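Local coordinates for TetR family transcriptional regulator (Streptomyces coelicolor, PDB 6SRN), which probably binds promoter DNA as a dimeric transcriptional regulator of antibiotic production and holds a furan carboxylic acid bacterial hormone in its ligand pocket, at residues 42-47 and 124-129; 162-168 and 210-214; 82-88 and 141-147; 34-39 and 76-80. All coordinates share one frame; numbering follows the deposited sequence.

Interaction 1: 42-47 and 124-129; sequences FASRGY and QAGARL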
loop_
_atom_site.group_PDB
_atom_site.type_symbol
_atom_site.label_atom_id
_atom_site.label_comp_id
_atom_site.label_asym_id
_atom_site.label_seq_id
_atom_site.Cartn_x
_atom_site.Cartn_y
_atom_site.Cartn_z
ATOM N N PHE A 42 16.008 -9.701 -6.737
ATOM C CA PHE A 42 14.697 -9.731 -6.088
ATOM C C PHE A 42 13.821 -8.591 -6.600
ATOM O O PHE A 42 12.618 -8.759 -6.773
ATOM C CB PHE A 42 14.794 -9.600 -4.575
ATOM C CG PHE A 42 15.283 -10.833 -3.834
ATOM C CD1 PHE A 42 14.769 -12.093 -4.065
ATOM C CD2 PHE A 42 16.202 -10.668 -2.796
ATOM C CE1 PHE A 42 15.209 -13.175 -3.300
ATOM C CE2 PHE A 42 16.632 -11.731 -2.009
ATOM C CZ PHE A 42 16.148 -12.973 -2.298
ATOM N N ALA A 43 14.403 -7.409 -6.770
ATOM C CA ALA A 43 13.598 -6.261 -7.251
ATOM C C ALA A 43 13.016 -6.494 -8.646
ATOM O O ALA A 43 11.875 -6.122 -8.926
ATOM C CB ALA A 43 14.425 -4.991 -7.204
ATOM N N SER A 44 13.782 -7.177 -9.482
ATOM C CA SER A 44 13.380 -7.353 -10.849
ATOM C C SER A 44 12.515 -8.585 -11.041
ATOM O O SER A 44 11.611 -8.539 -11.880
ATOM C CB SER A 44 14.602 -7.305 -11.776
ATOM O OG SER A 44 15.482 -8.330 -11.553
ATOM N N ARG A 45 12.737 -9.625 -10.232
ATOM C CA ARG A 45 12.111 -10.941 -10.431
ATOM C C ARG A 45 11.176 -11.414 -9.342
ATOM O O ARG A 45 10.427 -12.375 -9.565
ATOM C CB ARG A 45 13.183 -12.020 -10.619
ATOM C CG ARG A 45 14.123 -11.693 -11.752
ATOM C CD ARG A 45 15.185 -12.747 -12.007
ATOM N NE ARG A 45 16.224 -12.164 -12.861
ATOM C CZ ARG A 45 17.421 -12.705 -13.091
ATOM N NH1 ARG A 45 17.753 -13.860 -12.552
ATOM N NH2 ARG A 45 18.282 -12.071 -13.889
ATOM N N GLY A 46 11.217 -10.759 -8.186
ATOM C CA GLY A 46 10.468 -11.204 -7.015
ATOM C C GLY A 46 11.149 -12.397 -6.378
ATOM O O GLY A 46 12.162 -12.896 -6.854
ATOM N N TYR A 47 10.599 -12.838 -5.260
ATOM C CA TYR A 47 11.205 -13.931 -4.515
ATOM C C TYR A 47 11.192 -15.246 -5.294
ATOM O O TYR A 47 12.225 -15.887 -5.414
ATOM C CB TYR A 47 10.489 -14.097 -3.178
ATOM C CG TYR A 47 11.103 -15.150 -2.316
ATOM C CD1 TYR A 47 12.216 -14.869 -1.551
ATOM C CD2 TYR A 47 10.571 -16.418 -2.242
ATOM C CE1 TYR A 47 12.812 -15.818 -0.721
ATOM C CE2 TYR A 47 11.196 -17.397 -1.455
ATOM C CZ TYR A 47 12.307 -17.068 -0.685
ATOM O OH TYR A 47 12.953 -18.007 0.125
ATOM N N GLN A 124 14.064 -1.141 -3.224
ATOM C CA GLN A 124 13.070 -1.680 -4.114
ATOM C C GLN A 124 12.815 -3.164 -3.786
ATOM O O GLN A 124 11.696 -3.649 -3.801
ATOM C CB GLN A 124 13.521 -1.527 -5.551
ATOM C CG GLN A 124 13.691 -0.052 -5.943
ATOM C CD GLN A 124 14.462 0.179 -7.204
ATOM O OE1 GLN A 124 15.004 -0.731 -7.810
ATOM N NE2 GLN A 124 14.495 1.422 -7.626
ATOM N N ALA A 125 13.881 -3.888 -3.499
ATOM C CA ALA A 125 13.785 -5.287 -3.146
ATOM C C ALA A 125 13.095 -5.483 -1.815
ATOM O O ALA A 125 12.260 -6.364 -1.654
ATOM C CB ALA A 125 15.154 -5.918 -3.118
ATOM N N GLY A 126 13.447 -4.651 -0.836
ATOM C CA GLY A 126 12.797 -4.745 0.482
ATOM C C GLY A 126 11.307 -4.593 0.355
ATOM O O GLY A 126 10.549 -5.372 0.922
ATOM N N ALA A 127 10.879 -3.602 -0.405
ATOM C CA ALA A 127 9.462 -3.365 -0.615
ATOM C C ALA A 127 8.809 -4.503 -1.384
ATOM O O ALA A 127 7.719 -4.998 -1.022
ATOM C CB ALA A 127 9.198 -2.024 -1.317
ATOM N N ARG A 128 9.461 -4.994 -2.439
ATOM C CA ARG A 128 8.855 -6.068 -3.189
ATOM C C ARG A 128 8.733 -7.330 -2.375
ATOM O O ARG A 128 7.703 -8.010 -2.444
ATOM C CB ARG A 128 9.629 -6.351 -4.480
ATOM C CG ARG A 128 8.963 -7.432 -5.318
ATOM C CD ARG A 128 9.391 -7.386 -6.758
ATOM N NE ARG A 128 8.658 -8.405 -7.525
ATOM C CZ ARG A 128 8.740 -8.538 -8.852
ATOM N NH1 ARG A 128 9.532 -7.761 -9.547
ATOM N NH2 ARG A 128 8.006 -9.464 -9.482
ATOM N N LEU A 129 9.764 -7.683 -1.611
ATOM C CA LEU A 129 9.677 -8.870 -0.748
ATOM C C LEU A 129 8.545 -8.731 0.275
ATOM O O LEU A 129 7.775 -9.693 0.480
ATOM C CB LEU A 129 11.020 -9.113 -0.089
ATOM C CG LEU A 129 12.152 -9.475 -1.053
ATOM C CD1 LEU A 129 13.499 -9.362 -0.372
ATOM C CD2 LEU A 129 11.957 -10.861 -1.614
HETATM O O HOH W 1 8.625 -9.202 -12.054
#
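R128 reaches over from helix 121-131 and lays its guanidinium on the backbone of A43 to G46. Its NH1 donates to O of A43 at 2.9 Å; the bond is bent, 147° at the hydrogen, and the nitrogen stands above the carbonyl plane. One guanidinium face rests on the peptide joining R45 to G46, with CZ of R128 3.4 Å from N of G46, where a glycine of positive phi offers no side chain to hold the group off. The arginine gets there as an extended chain, CG anti to the backbone N (chi1 -177°), its CD passing 3.5 Å from O of F42. A water accepts from NH2 of R128 at 2.7 Å and donates to O of S44. Deeper in, the contact turns apolar. CD2 of L129 lies over one face of the F42 ring, a CH-pi contact 4.2 Å from the centroid, and also meets CB of Y47 at 3.9 Å. A43 and A125 bring their CA atoms within 4.2 Å. Further out, E132 forms a salt bridge with NE of R128 and accepts the backbone NH of Y47, so one carboxylate steadies both partners. A134 of the second subunit packs on R128. The two helices run in roughly the same direction, 23° apart, and helix 73-86 packs against both, touching Y47 through A77, A125 through V80 and L129 through V81, where the DNA-binding and ligand-binding regions meet.

Interaction 2: 162-168 and 210-214; sequences GQLRAGV and FALRA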
loop_
_atom_site.group_PDB
_atom_site.type_symbol
_atom_site.label_atom_id
_atom_site.label_comp_id
_atom_site.label_asym_id
_atom_site.label_seq_id
_atom_site.Cartn_x
_atom_site.Cartn_y
_atom_site.Cartn_z
ATOM N N GLY A 162 5.815 22.593 20.662
ATOM C CA GLY A 162 4.786 23.483 20.130
ATOM C C GLY A 162 4.772 23.603 18.611
ATOM O O GLY A 162 4.147 24.507 18.036
ATOM N N GLN A 163 5.449 22.678 17.929
ATOM C CA GLN A 163 5.521 22.717 16.480
ATOM C C GLN A 163 4.322 22.033 15.828
ATOM O O GLN A 163 3.951 22.291 14.670
ATOM C CB GLN A 163 6.843 22.032 16.085
ATOM C CG GLN A 163 7.183 22.145 14.630
ATOM C CD GLN A 163 8.607 21.713 14.313
ATOM O OE1 GLN A 163 9.183 20.789 14.909
ATOM N NE2 GLN A 163 9.184 22.400 13.357
ATOM N N LEU A 164 3.729 21.116 16.579
ATOM C CA LEU A 164 2.700 20.224 16.058
ATOM C C LEU A 164 1.349 20.828 16.442
ATOM O O LEU A 164 1.165 21.316 17.575
ATOM C CB LEU A 164 2.928 18.838 16.647
ATOM C CG LEU A 164 2.560 17.553 15.952
ATOM C CD1 LEU A 164 3.381 17.424 14.676
ATOM C CD2 LEU A 164 2.818 16.388 16.879
ATOM N N ARG A 165 0.406 20.883 15.509
ATOM C CA ARG A 165 -0.943 21.396 15.771
ATOM C C ARG A 165 -1.587 20.752 17.015
ATOM O O ARG A 165 -1.448 19.547 17.265
ATOM C CB ARG A 165 -1.874 21.255 14.538
ATOM C CG ARG A 165 -3.359 21.558 14.753
ATOM C CD ARG A 165 -4.154 21.630 13.446
ATOM N NE ARG A 165 -4.095 20.362 12.714
ATOM C CZ ARG A 165 -5.002 19.379 12.749
ATOM N NH1 ARG A 165 -6.107 19.424 13.482
ATOM N NH2 ARG A 165 -4.796 18.289 12.044
ATOM N N ALA A 166 -2.293 21.589 17.776
ATOM C CA ALA A 166 -2.927 21.172 19.013
ATOM C C ALA A 166 -3.871 20.032 18.763
ATOM O O ALA A 166 -4.683 20.046 17.819
ATOM C CB ALA A 166 -3.672 22.330 19.665
ATOM N N GLY A 167 -3.734 19.020 19.613
ATOM C CA GLY A 167 -4.598 17.869 19.574
ATOM C C GLY A 167 -4.063 16.728 18.734
ATOM O O GLY A 167 -4.577 15.615 18.829
ATOM N N VAL A 168 -3.052 16.995 17.891
ATOM C CA VAL A 168 -2.462 15.930 17.092
ATOM C C VAL A 168 -1.630 15.005 17.975
ATOM O O VAL A 168 -0.758 15.455 18.712
ATOM C CB VAL A 168 -1.636 16.519 15.929
ATOM C CG1 VAL A 168 -0.928 15.416 15.152
ATOM C CG2 VAL A 168 -2.559 17.317 15.009
ATOM N N PHE A 210 0.762 20.258 6.088
ATOM C CA PHE A 210 -0.139 21.396 6.358
ATOM C C PHE A 210 -0.996 21.086 7.581
ATOM O O PHE A 210 -1.198 21.962 8.469
ATOM C CB PHE A 210 -1.025 21.720 5.175
ATOM C CG PHE A 210 -1.936 22.877 5.429
ATOM C CD1 PHE A 210 -3.185 22.690 6.015
ATOM C CD2 PHE A 210 -1.527 24.140 5.095
ATOM C CE1 PHE A 210 -4.019 23.772 6.257
ATOM C CE2 PHE A 210 -2.341 25.224 5.333
ATOM C CZ PHE A 210 -3.578 25.040 5.932
ATOM N N ALA A 211 -1.431 19.830 7.666
ATOM C CA ALA A 211 -2.267 19.365 8.781
ATOM C C ALA A 211 -1.503 19.119 10.080
ATOM O O ALA A 211 -2.110 19.090 11.153
ATOM C CB ALA A 211 -3.005 18.129 8.356
ATOM N N LEU A 212 -0.190 18.894 10.014
ATOM C CA LEU A 212 0.619 18.616 11.193
ATOM C C LEU A 212 1.178 19.882 11.811
ATOM O O LEU A 212 1.401 19.932 13.005
ATOM C CB LEU A 212 1.787 17.674 10.902
ATOM C CG LEU A 212 1.318 16.261 10.556
ATOM C CD1 LEU A 212 2.492 15.513 9.983
ATOM C CD2 LEU A 212 0.765 15.527 11.754
ATOM N N ARG A 213 1.505 20.864 10.994
ATOM C CA ARG A 213 2.157 22.082 11.539
ATOM C C ARG A 213 1.232 22.982 12.337
ATOM O O ARG A 213 0.135 23.363 11.899
ATOM C CB ARG A 213 2.704 22.938 10.420
ATOM C CG ARG A 213 3.912 22.390 9.743
ATOM C CD ARG A 213 4.503 23.491 8.871
ATOM N NE ARG A 213 3.448 24.258 8.220
ATOM C CZ ARG A 213 2.937 23.985 7.022
ATOM N NH1 ARG A 213 3.386 22.938 6.285
ATOM N NH2 ARG A 213 1.972 24.781 6.563
ATOM N N ALA A 214 1.692 23.373 13.513
ATOM C CA ALA A 214 1.041 24.428 14.239
ATOM C C ALA A 214 1.173 25.705 13.414
ATOM O O ALA A 214 2.252 25.982 12.839
ATOM C CB ALA A 214 1.697 24.603 15.601
ATOM O OXT ALA A 214 0.195 26.432 13.299
HETATM O O HOH W 2 4.930 24.228 12.965
#
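R165 turns its guanidinium edge to A211, gripping one carbonyl oxygen with two nitrogens: NE lies 2.8 Å and NH2 2.9 Å from O of A211. The oxygen sits almost in the guanidinium plane, and the two donors approach it from opposite faces of the carbonyl. A bend at chi3 (60°) folds the arginine back to this side-on hold, while CG2 of V168 lies 3.8 Å above one face of the R165 guanidinium, toward its rim. V168 and L212 meet at about a right angle, CG1 of V168 touching CD2 of L212 at 3.8 Å. L164 runs alongside L212, pointing the same way, its CD1 4.1 Å from CB of L212. These side chains flank a single backbone bridge, L164 with R213, between the loop after helix 145-161, which opens with a Schellman motif at G162 and ends in a type II turn from R165 to V168, and the chain terminus that follows helix 197-212. N of R165 gives a nearly straight bond (168°) to O of L212 over 2.9 Å, and N of A214 one of 174° to O of Q163 over 2.8 Å. A water donates to O of Q163 and O of the terminal A214. The second subunit closes over the arginine: its E206 makes a salt bridge with NH1 of R165 and its F210 a cation-pi contact, while L207 of that subunit packs on A211 and L212.

Interaction 3: 82-88 and 141-147; sequences EEHYARW and PLPYVDW. With LUB (4-(Hydroxymethyl)-2-propylfuran-3-carboxylic acid), chain B.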
loop_
_atom_site.group_PDB
_atom_site.type_symbol
_atom_site.label_atom_id
_atom_site.label_comp_id
_atom_site.label_asym_id
_atom_site.label_seq_id
_atom_site.Cartn_x
_atom_site.Cartn_y
_atom_site.Cartn_z
ATOM N N GLU A 82 15.742 -6.643 6.148
ATOM C CA GLU A 82 16.297 -6.028 7.373
ATOM C C GLU A 82 17.182 -4.834 7.023
ATOM O O GLU A 82 17.155 -3.789 7.691
ATOM C CB GLU A 82 17.105 -7.030 8.201
ATOM C CG GLU A 82 16.318 -8.058 8.920
ATOM C CD GLU A 82 17.300 -8.970 9.661
ATOM O OE1 GLU A 82 18.470 -9.194 9.242
ATOM O OE2 GLU A 82 16.920 -9.392 10.710
ATOM N N GLU A 83 17.989 -4.944 5.978
ATOM C CA GLU A 83 18.893 -3.882 5.641
ATOM C C GLU A 83 18.131 -2.646 5.191
ATOM O O GLU A 83 18.525 -1.525 5.504
ATOM C CB GLU A 83 19.851 -4.364 4.550
ATOM C CG GLU A 83 20.650 -3.278 3.887
ATOM C CD GLU A 83 21.383 -2.412 4.864
ATOM O OE1 GLU A 83 21.819 -2.934 5.910
ATOM O OE2 GLU A 83 21.544 -1.201 4.560
ATOM N N HIS A 84 17.056 -2.846 4.439
ATOM C CA HIS A 84 16.324 -1.677 3.907
ATOM C C HIS A 84 15.626 -0.912 5.033
ATOM O O HIS A 84 15.278 0.252 4.845
ATOM C CB HIS A 84 15.431 -2.113 2.725
ATOM C CG HIS A 84 13.947 -2.155 2.959
ATOM N ND1 HIS A 84 13.326 -3.056 3.804
ATOM C CD2 HIS A 84 12.949 -1.467 2.376
ATOM C CE1 HIS A 84 12.023 -2.893 3.753
ATOM N NE2 HIS A 84 11.762 -1.946 2.874
ATOM N N TYR A 85 15.476 -1.521 6.204
ATOM C CA TYR A 85 15.045 -0.805 7.429
ATOM C C TYR A 85 16.183 -0.269 8.283
ATOM O O TYR A 85 16.123 0.886 8.788
ATOM C CB TYR A 85 14.151 -1.672 8.303
ATOM C CG TYR A 85 12.860 -2.067 7.713
ATOM C CD1 TYR A 85 11.948 -1.131 7.200
ATOM C CD2 TYR A 85 12.486 -3.414 7.685
ATOM C CE1 TYR A 85 10.747 -1.534 6.652
ATOM C CE2 TYR A 85 11.278 -3.805 7.153
ATOM C CZ TYR A 85 10.383 -2.873 6.649
ATOM O OH TYR A 85 9.203 -3.319 6.087
ATOM N N ALA A 86 17.229 -1.065 8.465
ATOM C CA ALA A 86 18.248 -0.768 9.463
ATOM C C ALA A 86 19.092 0.422 9.106
ATOM O O ALA A 86 19.744 1.003 9.984
ATOM C CB ALA A 86 19.138 -1.979 9.678
ATOM N N ARG A 87 19.134 0.784 7.842
ATOM C CA ARG A 87 19.862 1.932 7.397
ATOM C C ARG A 87 19.367 3.336 7.863
ATOM O O ARG A 87 20.097 4.295 7.858
ATOM C CB ARG A 87 20.004 1.850 5.880
ATOM C CG ARG A 87 18.701 1.826 5.087
ATOM C CD ARG A 87 18.991 1.870 3.596
ATOM N NE ARG A 87 19.830 0.771 3.152
ATOM C CZ ARG A 87 20.242 0.635 1.899
ATOM N NH1 ARG A 87 19.819 1.500 0.979
ATOM N NH2 ARG A 87 21.033 -0.356 1.577
ATOM N N TRP A 88 18.146 3.413 8.328
ATOM C CA TRP A 88 17.468 4.702 8.507
ATOM C C TRP A 88 17.758 5.465 9.798
ATOM O O TRP A 88 17.850 6.683 9.783
ATOM C CB TRP A 88 15.958 4.541 8.194
ATOM C CG TRP A 88 15.810 4.279 6.742
ATOM C CD1 TRP A 88 15.551 3.085 6.149
ATOM C CD2 TRP A 88 15.971 5.225 5.683
ATOM N NE1 TRP A 88 15.547 3.211 4.774
ATOM C CE2 TRP A 88 15.810 4.515 4.450
ATOM C CE3 TRP A 88 16.256 6.592 5.642
ATOM C CZ2 TRP A 88 15.960 5.123 3.222
ATOM C CZ3 TRP A 88 16.383 7.204 4.420
ATOM C CH2 TRP A 88 16.202 6.468 3.208
ATOM N N PRO A 141 10.818 -9.552 8.665
ATOM C CA PRO A 141 10.435 -8.562 9.702
ATOM C C PRO A 141 9.006 -8.022 9.445
ATOM O O PRO A 141 8.573 -7.847 8.304
ATOM C CB PRO A 141 11.501 -7.491 9.603
ATOM C CG PRO A 141 12.630 -8.043 8.781
ATOM C CD PRO A 141 12.023 -9.129 7.923
ATOM N N LEU A 142 8.299 -7.699 10.520
ATOM C CA LEU A 142 7.008 -7.037 10.350
ATOM C C LEU A 142 7.221 -5.729 9.588
ATOM O O LEU A 142 8.129 -4.947 9.948
ATOM C CB LEU A 142 6.370 -6.720 11.707
ATOM C CG LEU A 142 5.642 -7.876 12.417
ATOM C CD1 LEU A 142 5.266 -7.408 13.807
ATOM C CD2 LEU A 142 4.405 -8.400 11.715
ATOM N N PRO A 143 6.371 -5.483 8.581
ATOM C CA PRO A 143 6.417 -4.152 7.946
ATOM C C PRO A 143 5.892 -3.019 8.824
ATOM O O PRO A 143 5.199 -3.253 9.849
ATOM C CB PRO A 143 5.547 -4.345 6.720
ATOM C CG PRO A 143 4.510 -5.337 7.189
ATOM C CD PRO A 143 5.289 -6.304 8.007
ATOM N N TYR A 144 6.263 -1.811 8.462
ATOM C CA TYR A 144 5.685 -0.530 8.947
ATOM C C TYR A 144 6.125 -0.139 10.354
ATOM O O TYR A 144 6.266 1.073 10.646
ATOM C CB TYR A 144 4.131 -0.514 8.852
ATOM C CG TYR A 144 3.632 -1.104 7.546
ATOM C CD1 TYR A 144 4.032 -0.593 6.299
ATOM C CD2 TYR A 144 2.814 -2.235 7.535
ATOM C CE1 TYR A 144 3.636 -1.196 5.137
ATOM C CE2 TYR A 144 2.406 -2.817 6.360
ATOM C CZ TYR A 144 2.845 -2.317 5.158
ATOM O OH TYR A 144 2.474 -2.950 4.005
ATOM N N VAL A 145 6.315 -1.134 11.230
ATOM C CA VAL A 145 6.527 -0.824 12.624
ATOM C C VAL A 145 7.877 -0.132 12.889
ATOM O O VAL A 145 7.966 0.714 13.752
ATOM C CB VAL A 145 6.287 -2.008 13.554
ATOM C CG1 VAL A 145 4.879 -2.558 13.423
ATOM C CG2 VAL A 145 7.264 -3.085 13.273
ATOM N N ASP A 146 8.924 -0.467 12.135
ATOM C CA ASP A 146 10.227 0.170 12.342
ATOM C C ASP A 146 10.174 1.663 12.007
ATOM O O ASP A 146 10.637 2.483 12.777
ATOM C CB ASP A 146 11.306 -0.531 11.508
ATOM C CG ASP A 146 11.602 -1.935 11.988
ATOM O OD1 ASP A 146 11.773 -2.078 13.233
ATOM O OD2 ASP A 146 11.620 -2.888 11.160
ATOM N N TRP A 147 9.564 2.001 10.877
ATOM C CA TRP A 147 9.467 3.395 10.484
ATOM C C TRP A 147 8.517 4.137 11.416
ATOM O O TRP A 147 8.762 5.263 11.745
ATOM C CB TRP A 147 8.986 3.524 9.035
ATOM C CG TRP A 147 10.104 3.597 8.013
ATOM C CD1 TRP A 147 10.635 2.555 7.257
ATOM C CD2 TRP A 147 10.799 4.766 7.616
ATOM N NE1 TRP A 147 11.625 3.049 6.413
ATOM C CE2 TRP A 147 11.777 4.389 6.652
ATOM C CE3 TRP A 147 10.716 6.113 7.999
ATOM C CZ2 TRP A 147 12.576 5.350 6.024
ATOM C CZ3 TRP A 147 11.533 7.026 7.395
ATOM C CH2 TRP A 147 12.457 6.638 6.448
HETATM C C2 LUB B . 7.419 1.675 3.786
HETATM C C4 LUB B . 7.564 -0.432 3.045
HETATM C C5 LUB B . 7.483 0.366 1.976
HETATM C C6 LUB B . 7.096 2.904 4.532
HETATM O O11 LUB B . 7.641 0.727 6.519
HETATM C C9 LUB B . 7.524 -0.119 5.595
HETATM O O10 LUB B . 7.423 -1.375 5.840
HETATM C C3 LUB B . 7.451 0.301 4.210
HETATM C C12 LUB B . 7.871 -1.912 2.876
HETATM O O13 LUB B . 6.890 -2.680 3.612
HETATM O O1 LUB B . 7.258 1.688 2.397
HETATM C C7 LUB B . 8.341 3.802 4.504
HETATM C C8 LUB B . 8.149 5.073 5.293
HETATM O O HOH W 3 12.718 1.167 4.561
#
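The W147 indole lies between the propyl tail of the ligand and W88: C8 of LUB is 3.5 Å above one face, and CB of W88 lies over the rim of the other. H84, Y85 and W147 line the ligand pocket of this TetR-type regulator, with W88 and D146 packed behind them, where helix 73-86 meets the start of helix 145-161. CZ2 of W147 comes 3.4 Å from CD2 of W88, the ring planes inclined at 47°. The Y85 ring has OD2 of D146 over one face, 3.6 Å from CD2 of Y85, and CE1 of H84 over the other; W147 CD1 and the ligand carboxylate lie at its edge. A water bridges the two sides, donating to O of H84 and accepting at 2.9 Å from NE1 of W147. Farther out, the P141 ring crosses the E82 side chain at about a right angle, CG to CG 3.7 Å. Y144 reaches the dimer interface, its OH hydrogen-bonded to N190 of the second subunit. Q130 donates to OH of Y85, probably steadying it as a donor. Carboxylate oxygen O10 of LUB takes two bonds, from OH of Y85 at 2.6 Å and from N of Y144, the N-cap residue, at 2.9 Å.

Interaction 4: 34-39 and 76-80; sequences ILEAAS and LAIAV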
loop_
_atom_site.group_PDB
_atom_site.type_symbol
_atom_site.label_atom_id
_atom_site.label_comp_id
_atom_site.label_asym_id
_atom_site.label_seq_id
_atom_site.Cartn_x
_atom_site.Cartn_y
_atom_site.Cartn_z
ATOM N N ILE A 34 27.150 -8.983 -2.064
ATOM C CA ILE A 34 26.188 -10.081 -2.287
ATOM C C ILE A 34 24.766 -9.553 -2.096
ATOM O O ILE A 34 23.892 -9.864 -2.890
ATOM C CB ILE A 34 26.474 -11.283 -1.358
ATOM C CG1 ILE A 34 27.883 -11.838 -1.617
ATOM C CG2 ILE A 34 25.420 -12.369 -1.526
ATOM C CD1 ILE A 34 28.415 -12.752 -0.526
ATOM N N LEU A 35 24.548 -8.781 -1.043
ATOM C CA LEU A 35 23.237 -8.225 -0.765
ATOM C C LEU A 35 22.778 -7.299 -1.888
ATOM O O LEU A 35 21.608 -7.309 -2.218
ATOM C CB LEU A 35 23.241 -7.444 0.555
ATOM C CG LEU A 35 22.994 -8.148 1.890
ATOM C CD1 LEU A 35 22.857 -7.099 2.992
ATOM C CD2 LEU A 35 21.723 -8.986 1.853
ATOM N N GLU A 36 23.682 -6.523 -2.491
ATOM C CA GLU A 36 23.305 -5.643 -3.590
ATOM C C GLU A 36 22.864 -6.440 -4.820
ATOM O O GLU A 36 21.835 -6.134 -5.430
ATOM C CB GLU A 36 24.462 -4.714 -3.915
ATOM C CG GLU A 36 24.103 -3.521 -4.765
ATOM C CD GLU A 36 23.213 -2.470 -4.047
ATOM O OE1 GLU A 36 23.232 -2.273 -2.773
ATOM O OE2 GLU A 36 22.508 -1.745 -4.779
ATOM N N ALA A 37 23.628 -7.479 -5.151
ATOM C CA ALA A 37 23.250 -8.363 -6.250
ATOM C C ALA A 37 21.935 -9.069 -6.008
ATOM O O ALA A 37 21.098 -9.132 -6.908
ATOM C CB ALA A 37 24.352 -9.383 -6.521
ATOM N N ALA A 38 21.750 -9.560 -4.788
ATOM C CA ALA A 38 20.504 -10.186 -4.435
ATOM C C ALA A 38 19.345 -9.197 -4.577
ATOM O O ALA A 38 18.273 -9.552 -5.039
ATOM C CB ALA A 38 20.563 -10.716 -3.028
ATOM N N SER A 39 19.590 -7.982 -4.168
ATOM C CA SER A 39 18.547 -6.944 -4.222
ATOM C C SER A 39 18.145 -6.676 -5.642
ATOM O O SER A 39 16.973 -6.494 -5.944
ATOM C CB SER A 39 19.025 -5.681 -3.545
ATOM O OG SER A 39 19.123 -5.898 -2.132
ATOM N N LEU A 76 18.600 -14.933 2.818
ATOM C CA LEU A 76 19.024 -13.843 1.944
ATOM C C LEU A 76 17.927 -12.784 1.816
ATOM O O LEU A 76 18.178 -11.603 1.986
ATOM C CB LEU A 76 19.422 -14.459 0.582
ATOM C CG LEU A 76 19.965 -13.523 -0.488
ATOM C CD1 LEU A 76 21.229 -12.779 -0.086
ATOM C CD2 LEU A 76 20.206 -14.322 -1.772
ATOM N N ALA A 77 16.691 -13.250 1.622
ATOM C CA ALA A 77 15.554 -12.356 1.597
ATOM C C ALA A 77 15.381 -11.578 2.927
ATOM O O ALA A 77 15.130 -10.386 2.942
ATOM C CB ALA A 77 14.290 -13.099 1.192
ATOM N N ILE A 78 15.493 -12.294 4.046
ATOM C CA ILE A 78 15.447 -11.630 5.337
ATOM C C ILE A 78 16.516 -10.545 5.419
ATOM O O ILE A 78 16.241 -9.444 5.876
ATOM C CB ILE A 78 15.618 -12.648 6.491
ATOM C CG1 ILE A 78 14.385 -13.553 6.543
ATOM C CG2 ILE A 78 15.850 -11.922 7.800
ATOM C CD1 ILE A 78 14.563 -14.729 7.460
ATOM N N ALA A 79 17.762 -10.852 5.028
ATOM C CA ALA A 79 18.821 -9.856 5.168
ATOM C C ALA A 79 18.549 -8.588 4.330
ATOM O O ALA A 79 18.849 -7.505 4.755
ATOM C CB ALA A 79 20.157 -10.458 4.797
ATOM N N VAL A 80 18.019 -8.768 3.130
ATOM C CA VAL A 80 17.666 -7.648 2.269
ATOM C C VAL A 80 16.602 -6.789 2.943
ATOM O O VAL A 80 16.745 -5.582 3.058
ATOM C CB VAL A 80 17.164 -8.140 0.888
ATOM C CG1 VAL A 80 16.538 -6.992 0.086
ATOM C CG2 VAL A 80 18.327 -8.755 0.121
#
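Helix segment 34-39 crosses 76-80 almost perpendicularly, at -98° with the axes 10.0 Å apart at closest approach, and L35 with V80 and A38 with L76 make the nearest backbone pairs. This is the packing of the first helix of a TetR-type helix-turn-helix domain on the helix that leads out of it: residues 51-70, predicted to form the DNA-binding motif, lie between the two segments in sequence. The contact is almost wholly aliphatic. L76 approaches A38 with its whole branched end, CB of A38 lying 3.7 Å from CD1 of L76 and 3.8 Å from its CD2, so that the alanine methyl is set against the fork of the leucine. CG of L76 is anti to its backbone N (chi1 -177°), which carries the fork toward the other helix. From the other helix, L35 reaches back with CD2 alone, 3.6 Å from CB of A79 and 3.8 Å from CG2 of V80, and the L35 and V80 side chains run antiparallel alongside one another. Around this core F70 packs on I34, L76 and A79, V55 of helix 52-59 covers A38 and L76, and V122 of helix 121-131 touches S39. The polar exception is S39, whose hydroxyl meets V80 at CG1, 3.6 Å away, yet is satisfied within its own helix. OG of S39 donates to O of L35 at 2.9 Å, and N of S39 reaches the same oxygen from the other face of the carbonyl.

In the fold
Interactions 1 and 4 share helix 31-49, interactions 3 and 4 share helix 73-86, and A125 of interaction 1 packs directly on S39 and V80 of interaction 4. Interaction 4 is the most buried and almost purely aliphatic; interaction 1 sets a similar apolar layer beneath an arginine bonded to one backbone oxygen. Interaction 3, nearest the chain's centre, is aromatic and holds the ligand, with H84 touching G126 of interaction 1. Interaction 2, far from that centre and only partly buried, with exposed residues at its edge, relies on backbone bonds and a carbonyl-gripping arginine. Interactions 2 and 3 bond to the second subunit, and R128 of interaction 1 packs on it; interaction 4 touches no other chain.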